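GTP-sensing transcriptional pleiotropic repressor CodY (Clostridioides difficile, PDB 5N0L) binds isoleucine in its GAF domain and probably represses transcription in response to nutrient levels, with GTP as a further signal. Local coordinates at residues 63-68 and 108-113; 102-107 and 115-120; 89-94 and 142-147; 98-101 and 106-109. All blocks are in the same frame, centred on the assembly; numbering follows the deposited sequence.

Contacts 1, 2 and 4 gather round the bound isoleucine, their centres 8 to 10 Å apart, and the loop leading from helix 100-103 to strand 114-122 supplies residues to each of them. Contact 1 brings that loop to the 63-66 region at the polar end of the ligand. Contact 2 starts on the same loop and reaches strand 114-122 beside the aliphatic end. Contact 4 shares E106 and E107 with contact 2 and holds the loop against its own helix. Contact 3 lies apart, its centre 12 Å from contact 2, and the side chain of E93 is about 13 Å from isoleucine. Strand 92-95 links it to contact 2 through its pairing with strand 114-122.

Contact 1: 63-68 and 108-113; sequences DSSVIE and HGRLQK. With ILE (isoleucine), chain G.
The polar end of the isoleucine pocket is built where D63 and S65 face R110 and K113. K113 bends at chi3 (80°), and its NZ makes a salt bridge to D63 OD2 (2.8 Å), using the anti lone pair, while also donating to the ligand carboxylate oxygen O at 2.7 Å. Y135 OH also bonds D63 OD2, so OD2 of this buried carboxylate has two protein partners. R110 runs past D63 in the opposite sense, its CD 3.3 Å from D63 CG, with the guanidinium and carboxylate planes 43° apart. Their charged ends do not meet directly: a water donates to D63 OD1 (2.9 Å) and accepts from R110 NH2 (3.0 Å), lying in the guanidinium plane at its edge. D63 O sits over the centre of one guanidinium face. The same carbonyl accepts from the ligand N at 2.7 Å, and S65 OG accepts from that N at 2.7 Å as well. R110 NE forms a salt bridge with E107 OE1, which itself accepts from the ligand N. Separate anchoring of amino and carboxylate groups is characteristic of an amino-acid effector site, formed here in the CodY GAF domain.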
loop_
_atom_site.group_PDB
_atom_site.type_symbol
_atom_site.label_atom_id
_atom_site.label_comp_id
_atom_site.label_asym_id
_atom_site.label_seq_id
_atom_site.Cartn_x
_atom_site.Cartn_y
_atom_site.Cartn_z
ATOM N N ASP A 63 -36.414 -9.039 -8.586
ATOM C CA ASP A 63 -36.196 -7.785 -9.238
ATOM C C ASP A 63 -34.765 -7.404 -9.538
ATOM O O ASP A 63 -34.508 -6.294 -9.995
ATOM C CB ASP A 63 -36.789 -6.630 -8.211
ATOM C CG ASP A 63 -38.255 -6.797 -7.946
ATOM O OD1 ASP A 63 -38.925 -7.624 -8.590
ATOM O OD2 ASP A 63 -38.756 -5.963 -7.090
ATOM N N SER A 64 -33.804 -8.370 -9.408
ATOM C CA SER A 64 -32.391 -8.042 -9.640
ATOM C C SER A 64 -32.166 -7.614 -11.060
ATOM O O SER A 64 -32.704 -8.242 -11.965
ATOM C CB SER A 64 -31.524 -9.221 -9.344
ATOM O OG SER A 64 -30.215 -8.807 -9.623
ATOM N N SER A 65 -31.416 -6.562 -11.252
ATOM C CA SER A 65 -30.997 -6.132 -12.608
ATOM C C SER A 65 -29.561 -6.612 -12.950
ATOM O O SER A 65 -28.983 -6.115 -13.882
ATOM C CB SER A 65 -31.067 -4.611 -12.774
ATOM O OG SER A 65 -32.421 -4.235 -12.851
ATOM N N VAL A 66 -28.994 -7.419 -12.082
ATOM C CA VAL A 66 -27.621 -7.933 -12.270
ATOM C C VAL A 66 -27.681 -8.915 -13.415
ATOM O O VAL A 66 -28.605 -9.700 -13.583
ATOM C CB VAL A 66 -27.058 -8.640 -11.045
ATOM C CG1 VAL A 66 -25.658 -9.107 -11.304
ATOM C CG2 VAL A 66 -26.886 -7.717 -9.809
ATOM N N ILE A 67 -26.682 -8.768 -14.265
ATOM C CA ILE A 67 -26.504 -9.773 -15.356
ATOM C C ILE A 67 -25.141 -10.297 -15.253
ATOM O O ILE A 67 -24.261 -9.631 -14.794
ATOM C CB ILE A 67 -26.868 -9.211 -16.709
ATOM C CG1 ILE A 67 -26.083 -7.995 -17.033
ATOM C CG2 ILE A 67 -28.361 -8.931 -16.864
ATOM C CD1 ILE A 67 -26.287 -7.560 -18.467
ATOM N N GLU A 68 -24.957 -11.524 -15.788
ATOM C CA GLU A 68 -23.680 -12.207 -15.730
ATOM C C GLU A 68 -23.094 -11.999 -17.086
ATOM O O GLU A 68 -23.789 -12.175 -18.080
ATOM C CB GLU A 68 -23.890 -13.719 -15.601
ATOM C CG GLU A 68 -24.824 -14.166 -14.504
ATOM C CD GLU A 68 -24.059 -14.688 -13.325
ATOM O OE1 GLU A 68 -23.390 -13.857 -12.680
ATOM O OE2 GLU A 68 -24.124 -15.908 -13.052
ATOM N N HIS A 108 -40.368 -2.491 -16.491
ATOM C CA HIS A 108 -41.832 -2.399 -16.727
ATOM C C HIS A 108 -42.813 -3.117 -15.731
ATOM O O HIS A 108 -43.990 -2.631 -15.531
ATOM C CB HIS A 108 -42.221 -2.641 -18.198
ATOM C CG HIS A 108 -42.995 -1.494 -18.786
ATOM N ND1 HIS A 108 -44.176 -1.030 -18.222
ATOM C CD2 HIS A 108 -42.725 -0.661 -19.825
ATOM C CE1 HIS A 108 -44.612 0.019 -18.902
ATOM N NE2 HIS A 108 -43.756 0.255 -19.887
ATOM N N GLY A 109 -42.393 -4.207 -15.071
ATOM C CA GLY A 109 -43.271 -4.723 -13.944
ATOM C C GLY A 109 -42.991 -4.153 -12.528
ATOM O O GLY A 109 -43.552 -4.636 -11.532
ATOM N N ARG A 110 -42.113 -3.150 -12.410
ATOM C CA ARG A 110 -41.540 -2.782 -11.095
ATOM C C ARG A 110 -41.651 -1.262 -10.917
ATOM O O ARG A 110 -40.807 -0.631 -10.297
ATOM C CB ARG A 110 -40.067 -3.228 -10.997
ATOM C CG ARG A 110 -39.876 -4.731 -11.070
ATOM C CD ARG A 110 -38.443 -5.170 -10.831
ATOM N NE ARG A 110 -37.479 -4.890 -11.924
ATOM C CZ ARG A 110 -36.950 -5.800 -12.753
ATOM N NH1 ARG A 110 -36.061 -5.420 -13.649
ATOM N NH2 ARG A 110 -37.319 -7.075 -12.716
ATOM N N LEU A 111 -42.719 -0.675 -11.458
ATOM C CA LEU A 111 -42.804 0.790 -11.562
ATOM C C LEU A 111 -43.325 1.355 -10.283
ATOM O O LEU A 111 -43.206 2.580 -10.108
ATOM C CB LEU A 111 -43.642 1.297 -12.751
ATOM C CG LEU A 111 -43.078 0.811 -14.133
ATOM C CD1 LEU A 111 -44.006 1.296 -15.239
ATOM C CD2 LEU A 111 -41.645 1.319 -14.328
ATOM N N GLN A 112 -43.865 0.496 -9.416
ATOM C CA GLN A 112 -44.363 0.924 -8.043
ATOM C C GLN A 112 -43.234 1.080 -7.022
ATOM O O GLN A 112 -43.398 1.521 -5.915
ATOM C CB GLN A 112 -45.441 0.017 -7.456
ATOM C CG GLN A 112 -46.144 -0.956 -8.352
ATOM C CD GLN A 112 -45.414 -2.295 -8.369
ATOM O OE1 GLN A 112 -45.729 -3.176 -7.523
ATOM N NE2 GLN A 112 -44.413 -2.460 -9.313
ATOM N N LYS A 113 -42.027 0.756 -7.370
ATOM C CA LYS A 113 -40.916 0.881 -6.469
ATOM C C LYS A 113 -40.371 2.323 -6.379
ATOM O O LYS A 113 -40.636 3.158 -7.222
ATOM C CB LYS A 113 -39.762 -0.033 -6.966
ATOM C CG LYS A 113 -40.242 -1.473 -6.894
ATOM C CD LYS A 113 -39.130 -2.452 -7.254
ATOM C CE LYS A 113 -38.213 -2.668 -6.116
ATOM N NZ LYS A 113 -37.159 -3.735 -6.316
HETATM N N ILE G . -34.357 -3.772 -11.022
HETATM C CA ILE G . -33.774 -3.007 -9.880
HETATM C C ILE G . -34.458 -3.408 -8.598
HETATM O O ILE G . -35.687 -3.393 -8.556
HETATM C CB ILE G . -33.888 -1.519 -10.136
HETATM C CG1 ILE G . -33.009 -1.152 -11.341
HETATM C CG2 ILE G . -33.347 -0.744 -8.981
HETATM C CD1 ILE G . -31.520 -1.073 -11.059
HETATM O OXT ILE G . -33.760 -3.820 -7.696
HETATM O O HOH W 1 -39.609 -8.393 -11.316
#

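Contact 2: 102-107 and 115-120; sequences EIFPEE and TTVVPI. With ILE (isoleucine), chain G.
F104, just after short helix 100-103, points toward T115 and V117 on strand 114-122, and its ring does most of the touching. With CG beside the backbone N and anti to the carbonyl carbon (chi1 -59°), the ring reaches across to the strand and lies between two isoleucines. I103 CG2 stands 3.5 Å above the plane, over the centre of one face. Over the opposite face, CD1 of the bound isoleucine sits 3.8 Å from the plane, displaced toward the rim. V117 comes from the other direction and places CG2 near the ring plane at the edge, 4.0 Å from F104 CZ. T115 approaches at a slant and presents its methyl, CG2 lying 4.0 Å from F104 CE2. With CG2 anti to the backbone N, T115 turns this methyl to the ring and leaves OG1 (chi1 -61°) to bond S133 OG, so the residue divides its polar and apolar ends. Y81 adds an edge-to-face contact with the F104 ring. E107, three residues along the type I turn that starts at F104, folds back through a bend at chi2 (-55°) and brings OE1 to the ligand N, a hydrogen bond of 2.9 Å. Y81 OH bonds E107 OE2, which would limit rotation of the carboxylate. The F104 face against the ligand's CD1 and the E107 carboxylate at its amino group form part of the isoleucine site of this CodY GAF domain.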
loop_
_atom_site.group_PDB
_atom_site.type_symbol
_atom_site.label_atom_id
_atom_site.label_comp_id
_atom_site.label_asym_id
_atom_site.label_seq_id
_atom_site.Cartn_x
_atom_site.Cartn_y
_atom_site.Cartn_z
ATOM N N GLU A 102 -36.906 6.360 -17.712
ATOM C CA GLU A 102 -35.980 7.268 -18.348
ATOM C C GLU A 102 -34.523 6.828 -18.032
ATOM O O GLU A 102 -33.652 6.906 -18.904
ATOM C CB GLU A 102 -36.277 8.736 -17.936
ATOM C CG GLU A 102 -37.622 9.251 -18.466
ATOM C CD GLU A 102 -38.110 10.587 -17.823
ATOM O OE1 GLU A 102 -37.296 11.350 -17.238
ATOM O OE2 GLU A 102 -39.324 10.899 -17.903
ATOM N N ILE A 103 -34.297 6.304 -16.822
ATOM C CA ILE A 103 -32.987 5.816 -16.379
ATOM C C ILE A 103 -32.815 4.290 -16.495
ATOM O O ILE A 103 -31.700 3.805 -16.902
ATOM C CB ILE A 103 -32.763 6.205 -14.897
ATOM C CG1 ILE A 103 -32.759 7.753 -14.806
ATOM C CG2 ILE A 103 -31.426 5.655 -14.424
ATOM C CD1 ILE A 103 -33.351 8.251 -13.529
ATOM N N PHE A 104 -33.833 3.536 -16.158
ATOM C CA PHE A 104 -33.760 2.073 -16.077
ATOM C C PHE A 104 -34.854 1.550 -16.972
ATOM O O PHE A 104 -35.977 1.221 -16.512
ATOM C CB PHE A 104 -33.914 1.585 -14.641
ATOM C CG PHE A 104 -32.910 2.099 -13.714
ATOM C CD1 PHE A 104 -31.554 1.759 -13.791
ATOM C CD2 PHE A 104 -33.309 2.935 -12.635
ATOM C CE1 PHE A 104 -30.644 2.216 -12.906
ATOM C CE2 PHE A 104 -32.388 3.434 -11.738
ATOM C CZ PHE A 104 -31.041 3.092 -11.821
ATOM N N PRO A 105 -34.532 1.377 -18.299
ATOM C CA PRO A 105 -35.662 1.131 -19.199
ATOM C C PRO A 105 -36.353 -0.202 -19.178
ATOM O O PRO A 105 -37.396 -0.322 -19.829
ATOM C CB PRO A 105 -35.068 1.384 -20.583
ATOM C CG PRO A 105 -34.089 2.398 -20.375
ATOM C CD PRO A 105 -33.474 2.103 -19.037
ATOM N N GLU A 106 -35.806 -1.173 -18.436
ATOM C CA GLU A 106 -36.345 -2.499 -18.377
ATOM C C GLU A 106 -37.158 -2.751 -17.139
ATOM O O GLU A 106 -37.354 -3.916 -16.704
ATOM C CB GLU A 106 -35.173 -3.539 -18.392
ATOM C CG GLU A 106 -34.215 -3.435 -19.554
ATOM C CD GLU A 106 -34.976 -3.363 -20.837
ATOM O OE1 GLU A 106 -35.773 -4.311 -21.086
ATOM O OE2 GLU A 106 -34.828 -2.340 -21.559
ATOM N N GLU A 107 -37.673 -1.697 -16.533
ATOM C CA GLU A 107 -38.318 -1.916 -15.285
ATOM C C GLU A 107 -39.820 -2.074 -15.349
ATOM O O GLU A 107 -40.506 -1.888 -14.266
ATOM C CB GLU A 107 -37.961 -0.760 -14.311
ATOM C CG GLU A 107 -36.520 -0.733 -13.922
ATOM C CD GLU A 107 -36.027 -2.029 -13.327
ATOM O OE1 GLU A 107 -36.598 -2.390 -12.269
ATOM O OE2 GLU A 107 -35.066 -2.689 -13.940
ATOM N N THR A 115 -36.839 4.201 -6.028
ATOM C CA THR A 115 -35.406 3.999 -6.246
ATOM C C THR A 115 -34.604 5.294 -6.039
ATOM O O THR A 115 -34.983 6.369 -6.556
ATOM C CB THR A 115 -35.208 3.449 -7.694
ATOM O OG1 THR A 115 -35.907 2.194 -7.775
ATOM C CG2 THR A 115 -33.636 3.276 -7.926
ATOM N N THR A 116 -33.557 5.204 -5.244
ATOM C CA THR A 116 -32.637 6.258 -5.026
ATOM C C THR A 116 -31.257 5.929 -5.624
ATOM O O THR A 116 -30.735 4.815 -5.407
ATOM C CB THR A 116 -32.569 6.544 -3.536
ATOM O OG1 THR A 116 -33.880 7.098 -3.148
ATOM C CG2 THR A 116 -31.446 7.527 -3.173
ATOM N N VAL A 117 -30.705 6.891 -6.303
ATOM C CA VAL A 117 -29.397 6.754 -7.019
ATOM C C VAL A 117 -28.421 7.801 -6.526
ATOM O O VAL A 117 -28.664 9.067 -6.606
ATOM C CB VAL A 117 -29.612 6.856 -8.523
ATOM C CG1 VAL A 117 -28.269 6.588 -9.267
ATOM C CG2 VAL A 117 -30.733 5.925 -9.006
ATOM N N VAL A 118 -27.367 7.278 -5.907
ATOM C CA VAL A 118 -26.370 8.104 -5.249
ATOM C C VAL A 118 -25.033 7.972 -5.943
ATOM O O VAL A 118 -24.455 6.843 -5.901
ATOM C CB VAL A 118 -26.198 7.765 -3.787
ATOM C CG1 VAL A 118 -25.220 8.744 -3.120
ATOM C CG2 VAL A 118 -27.574 7.743 -3.103
ATOM N N PRO A 119 -24.522 9.099 -6.475
ATOM C CA PRO A 119 -23.147 9.030 -7.044
ATOM C C PRO A 119 -22.112 8.681 -5.994
ATOM O O PRO A 119 -22.134 9.153 -4.845
ATOM C CB PRO A 119 -22.915 10.423 -7.607
ATOM C CG PRO A 119 -24.304 10.916 -7.981
ATOM C CD PRO A 119 -25.195 10.359 -6.892
ATOM N N ILE A 120 -21.116 7.863 -6.376
ATOM C CA ILE A 120 -20.011 7.544 -5.506
ATOM C C ILE A 120 -18.818 8.309 -6.052
ATOM O O ILE A 120 -18.387 8.094 -7.214
ATOM C CB ILE A 120 -19.699 6.033 -5.475
ATOM C CG1 ILE A 120 -20.851 5.230 -4.887
ATOM C CG2 ILE A 120 -18.403 5.772 -4.762
ATOM C CD1 ILE A 120 -20.839 3.690 -4.915
HETATM N N ILE G . -34.357 -3.772 -11.022
HETATM C CA ILE G . -33.774 -3.007 -9.880
HETATM C C ILE G . -34.458 -3.408 -8.598
HETATM O O ILE G . -35.687 -3.393 -8.556
HETATM C CB ILE G . -33.888 -1.519 -10.136
HETATM C CG1 ILE G . -33.009 -1.152 -11.341
HETATM C CG2 ILE G . -33.347 -0.744 -8.981
HETATM C CD1 ILE G . -31.520 -1.073 -11.059
HETATM O OXT ILE G . -33.760 -3.820 -7.696
#

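Contact 3: 89-94 and 142-147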
loop_
_atom_site.group_PDB
_atom_site.type_symbol
_atom_site.label_atom_id
_atom_site.label_comp_id
_atom_site.label_asym_id
_atom_site.label_seq_id
_atom_site.Cartn_x
_atom_site.Cartn_y
_atom_site.Cartn_z
ATOM N N ASP A 89 -25.807 13.430 -11.669
ATOM C CA ASP A 89 -24.621 14.008 -10.987
ATOM C C ASP A 89 -24.786 14.367 -9.512
ATOM O O ASP A 89 -23.828 14.681 -8.869
ATOM C CB ASP A 89 -24.079 15.235 -11.738
ATOM C CG ASP A 89 -24.941 16.485 -11.565
ATOM O OD1 ASP A 89 -26.188 16.405 -11.431
ATOM O OD2 ASP A 89 -24.332 17.569 -11.544
ATOM N N GLU A 90 -26.013 14.313 -9.034
ATOM C CA GLU A 90 -26.378 14.504 -7.616
ATOM C C GLU A 90 -27.374 13.450 -7.241
ATOM O O GLU A 90 -28.054 12.958 -8.105
ATOM C CB GLU A 90 -27.151 15.836 -7.430
ATOM C CG GLU A 90 -26.562 17.040 -7.989
ATOM C CD GLU A 90 -27.327 18.232 -7.459
ATOM O OE1 GLU A 90 -26.724 18.959 -6.652
ATOM O OE2 GLU A 90 -28.535 18.385 -7.807
ATOM N N THR A 91 -27.534 13.168 -5.937
ATOM C CA THR A 91 -28.510 12.251 -5.529
ATOM C C THR A 91 -29.851 12.458 -6.206
ATOM O O THR A 91 -30.448 13.571 -6.255
ATOM C CB THR A 91 -28.618 12.186 -4.009
ATOM O OG1 THR A 91 -27.386 11.785 -3.438
ATOM C CG2 THR A 91 -29.722 11.201 -3.586
ATOM N N LEU A 92 -30.359 11.377 -6.757
ATOM C CA LEU A 92 -31.680 11.300 -7.324
ATOM C C LEU A 92 -32.541 10.482 -6.408
ATOM O O LEU A 92 -32.396 9.233 -6.250
ATOM C CB LEU A 92 -31.612 10.691 -8.709
ATOM C CG LEU A 92 -32.974 10.637 -9.393
ATOM C CD1 LEU A 92 -33.644 12.017 -9.631
ATOM C CD2 LEU A 92 -32.837 9.927 -10.729
ATOM N N GLU A 93 -33.507 11.157 -5.714
ATOM C CA GLU A 93 -34.279 10.394 -4.732
ATOM C C GLU A 93 -35.633 10.075 -5.171
ATOM O O GLU A 93 -36.289 10.888 -5.808
ATOM C CB GLU A 93 -34.308 11.001 -3.342
ATOM C CG GLU A 93 -34.874 12.327 -3.178
ATOM C CD GLU A 93 -35.551 12.515 -1.790
ATOM O OE1 GLU A 93 -35.482 11.761 -0.759
ATOM O OE2 GLU A 93 -36.248 13.477 -1.770
ATOM N N ASN A 94 -36.086 8.883 -4.798
ATOM C CA ASN A 94 -37.457 8.450 -5.008
ATOM C C ASN A 94 -37.933 8.493 -6.408
ATOM O O ASN A 94 -38.999 8.950 -6.713
ATOM C CB ASN A 94 -38.447 9.256 -4.054
ATOM C CG ASN A 94 -38.200 8.979 -2.641
ATOM O OD1 ASN A 94 -38.162 9.915 -1.759
ATOM N ND2 ASN A 94 -38.048 7.711 -2.348
ATOM N N ASP A 142 -33.385 11.076 6.369
ATOM C CA ASP A 142 -32.605 10.258 7.276
ATOM C C ASP A 142 -32.003 9.088 6.406
ATOM O O ASP A 142 -30.883 8.772 6.667
ATOM C CB ASP A 142 -33.320 9.706 8.446
ATOM C CG ASP A 142 -33.638 10.898 9.464
ATOM O OD1 ASP A 142 -32.787 11.836 9.568
ATOM O OD2 ASP A 142 -34.626 10.813 10.164
ATOM N N ASP A 143 -32.845 8.542 5.606
ATOM C CA ASP A 143 -32.372 7.399 4.657
ATOM C C ASP A 143 -31.260 7.909 3.761
ATOM O O ASP A 143 -30.215 7.191 3.546
ATOM C CB ASP A 143 -33.506 6.967 3.861
ATOM C CG ASP A 143 -34.580 6.256 4.651
ATOM O OD1 ASP A 143 -34.364 5.611 5.685
ATOM O OD2 ASP A 143 -35.744 6.386 4.186
ATOM N N LEU A 144 -31.405 9.106 3.261
ATOM C CA LEU A 144 -30.397 9.771 2.450
ATOM C C LEU A 144 -29.106 10.038 3.153
ATOM O O LEU A 144 -28.024 9.937 2.553
ATOM C CB LEU A 144 -30.945 10.991 1.710
ATOM C CG LEU A 144 -32.116 10.935 0.758
ATOM C CD1 LEU A 144 -32.425 12.264 0.014
ATOM C CD2 LEU A 144 -31.871 9.863 -0.293
ATOM N N VAL A 145 -29.161 10.424 4.472
ATOM C CA VAL A 145 -27.982 10.587 5.229
ATOM C C VAL A 145 -27.185 9.249 5.140
ATOM O O VAL A 145 -25.956 9.304 4.959
ATOM C CB VAL A 145 -28.240 10.933 6.711
ATOM C CG1 VAL A 145 -27.061 10.826 7.638
ATOM C CG2 VAL A 145 -28.779 12.405 6.676
ATOM N N ILE A 146 -27.859 8.200 5.467
ATOM C CA ILE A 146 -27.192 6.857 5.608
ATOM C C ILE A 146 -26.635 6.492 4.215
ATOM O O ILE A 146 -25.487 6.091 4.088
ATOM C CB ILE A 146 -28.108 5.788 6.127
ATOM C CG1 ILE A 146 -28.489 6.168 7.615
ATOM C CG2 ILE A 146 -27.494 4.387 6.043
ATOM C CD1 ILE A 146 -29.604 5.356 8.097
ATOM N N ALA A 147 -27.439 6.682 3.233
ATOM C CA ALA A 147 -26.983 6.358 1.809
ATOM C C ALA A 147 -25.848 7.165 1.365
ATOM O O ALA A 147 -24.868 6.626 0.744
ATOM C CB ALA A 147 -28.070 6.461 0.835
#
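Van der Waals contact joins L144 of helix 141-158 to T91 and E93 of the segment 89-94. The leucine side chain points at the strand and splits its two methyls between the partners. CD2 lies 4.2 Å from T91 CG2, a loose approach in which the two side chains slant across each other; CD2 also comes within 4.1 Å of E93 CB. CD1 takes the rest of E93: L144 CD1 is 4.0 Å from E93 CG, and nearer the carboxylate carbon CD, at 3.6 Å. The glutamate crosses the leucine at about a right angle.

The closest approach is of a different kind, a carboxylate oxygen against a methyl: E93 OE1 is 3.2 Å from L144 CD1, which is tight for such a pair. E93 reaches it by placing CG between its backbone N and carbonyl carbon (chi1 60°) and bending again at chi2, which lays the carboxylate over the leucine tip.

Polar bonding at this junction runs outside the two segments. T91 turns CG2 to the leucine and gives OG1 to a hydrogen bond with E148 OE2, one turn further along the same helix.

Strand 92-95 is one of the two outermost strands of the five-stranded antiparallel sheet within the chain, paired with 114-122 through L92 and V117, and L144 touches T116 on that neighbouring strand too. L144 thus packs on side chains of both strands, while helix 141-158 meets helix 30-40 through D143 and I146, and abuts L9 of a second subunit at L144.

Contact 4: 98-101 and 106-109; sequences EKIL and EEHG. With ILE (isoleucine), chain G.
L101 has the most surface buried here, and it meets both H108 and E107 with the ends of its side chain. CD1 lies 4.1 Å from the centroid of the H108 ring and 29° off the ring normal, an off-centre CH-pi contact. The nearest ring atom to L101 CD1 is H108 NE2, at 3.7 Å. The histidine is exposed and poorly ordered, so its orientation deserves caution; E98 OE2 comes only to 4.4 Å from H108 CE1, obliquely to the ring. The other leucine methyl, CD2, rests 3.7 Å from the backbone N of E107 and 4.2 Å from E107 CB. Short helix 100-103 is thus covered by the loop that follows it in the GAF domain, and that loop goes on to form one wall of the isoleucine pocket. Of the E107 side chain, CB and CG meet the helix: I100 CG2, the branch anti to its own backbone N, lies 3.8 Å from both E107 CB and E107 CG, the two side chains crossing at about a right angle. The bend at chi2 takes the E107 carboxylate away from the helix and into the pocket, where OE1 serves the ligand and OE2 has Y81 OH as its partner.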
loop_
_atom_site.group_PDB
_atom_site.type_symbol
_atom_site.label_atom_id
_atom_site.label_comp_id
_atom_site.label_asym_id
_atom_site.label_seq_id
_atom_site.Cartn_x
_atom_site.Cartn_y
_atom_site.Cartn_z
ATOM N N GLU A 98 -43.457 5.772 -13.680
ATOM C CA GLU A 98 -42.965 5.755 -15.112
ATOM C C GLU A 98 -41.690 6.536 -15.350
ATOM O O GLU A 98 -40.893 6.187 -16.282
ATOM C CB GLU A 98 -44.014 6.167 -16.173
ATOM C CG GLU A 98 -45.109 5.118 -16.363
ATOM C CD GLU A 98 -45.617 5.011 -17.788
ATOM O OE1 GLU A 98 -46.746 5.477 -18.034
ATOM O OE2 GLU A 98 -44.879 4.449 -18.646
ATOM N N LYS A 99 -41.420 7.563 -14.544
ATOM C CA LYS A 99 -40.107 8.196 -14.675
ATOM C C LYS A 99 -38.917 7.201 -14.498
ATOM O O LYS A 99 -37.870 7.504 -14.958
ATOM C CB LYS A 99 -39.929 9.326 -13.703
ATOM C CG LYS A 99 -39.399 10.632 -14.299
ATOM C CD LYS A 99 -39.930 11.827 -13.471
ATOM C CE LYS A 99 -39.474 11.724 -12.025
ATOM N NZ LYS A 99 -40.542 11.448 -10.999
ATOM N N ILE A 100 -39.082 6.106 -13.745
ATOM C CA ILE A 100 -38.022 5.120 -13.549
ATOM C C ILE A 100 -37.442 4.760 -14.917
ATOM O O ILE A 100 -36.231 4.588 -15.045
ATOM C CB ILE A 100 -38.549 3.856 -12.849
ATOM C CG1 ILE A 100 -38.789 4.094 -11.331
ATOM C CG2 ILE A 100 -37.540 2.742 -12.869
ATOM C CD1 ILE A 100 -39.770 3.089 -10.761
ATOM N N LEU A 101 -38.298 4.652 -15.896
ATOM C CA LEU A 101 -37.910 4.178 -17.241
ATOM C C LEU A 101 -36.957 5.067 -18.036
ATOM O O LEU A 101 -36.307 4.572 -18.980
ATOM C CB LEU A 101 -39.150 3.860 -18.083
ATOM C CG LEU A 101 -40.110 2.768 -17.619
ATOM C CD1 LEU A 101 -41.316 2.736 -18.534
ATOM C CD2 LEU A 101 -39.486 1.373 -17.583
ATOM N N GLU A 106 -35.806 -1.173 -18.436
ATOM C CA GLU A 106 -36.345 -2.499 -18.377
ATOM C C GLU A 106 -37.158 -2.751 -17.139
ATOM O O GLU A 106 -37.354 -3.916 -16.704
ATOM C CB GLU A 106 -35.173 -3.539 -18.392
ATOM C CG GLU A 106 -34.215 -3.435 -19.554
ATOM C CD GLU A 106 -34.976 -3.363 -20.837
ATOM O OE1 GLU A 106 -35.773 -4.311 -21.086
ATOM O OE2 GLU A 106 -34.828 -2.340 -21.559
ATOM N N GLU A 107 -37.673 -1.697 -16.533
ATOM C CA GLU A 107 -38.318 -1.916 -15.285
ATOM C C GLU A 107 -39.820 -2.074 -15.349
ATOM O O GLU A 107 -40.506 -1.888 -14.266
ATOM C CB GLU A 107 -37.961 -0.760 -14.311
ATOM C CG GLU A 107 -36.520 -0.733 -13.922
ATOM C CD GLU A 107 -36.027 -2.029 -13.327
ATOM O OE1 GLU A 107 -36.598 -2.390 -12.269
ATOM O OE2 GLU A 107 -35.066 -2.689 -13.940
ATOM N N HIS A 108 -40.368 -2.491 -16.491
ATOM C CA HIS A 108 -41.832 -2.399 -16.727
ATOM C C HIS A 108 -42.813 -3.117 -15.731
ATOM O O HIS A 108 -43.990 -2.631 -15.531
ATOM C CB HIS A 108 -42.221 -2.641 -18.198
ATOM C CG HIS A 108 -42.995 -1.494 -18.786
ATOM N ND1 HIS A 108 -44.176 -1.030 -18.222
ATOM C CD2 HIS A 108 -42.725 -0.661 -19.825
ATOM C CE1 HIS A 108 -44.612 0.019 -18.902
ATOM N NE2 HIS A 108 -43.756 0.255 -19.887
ATOM N N GLY A 109 -42.393 -4.207 -15.071
ATOM C CA GLY A 109 -43.271 -4.723 -13.944
ATOM C C GLY A 109 -42.991 -4.153 -12.528
ATOM O O GLY A 109 -43.552 -4.636 -11.532
HETATM N N ILE G . -34.357 -3.772 -11.022
HETATM C CA ILE G . -33.774 -3.007 -9.880
HETATM C C ILE G . -34.458 -3.408 -8.598
HETATM O O ILE G . -35.687 -3.393 -8.556
HETATM C CB ILE G . -33.888 -1.519 -10.136
HETATM C CG1 ILE G . -33.009 -1.152 -11.341
HETATM C CG2 ILE G . -33.347 -0.744 -8.981
HETATM C CD1 ILE G . -31.520 -1.073 -11.059
HETATM O OXT ILE G . -33.760 -3.820 -7.696
#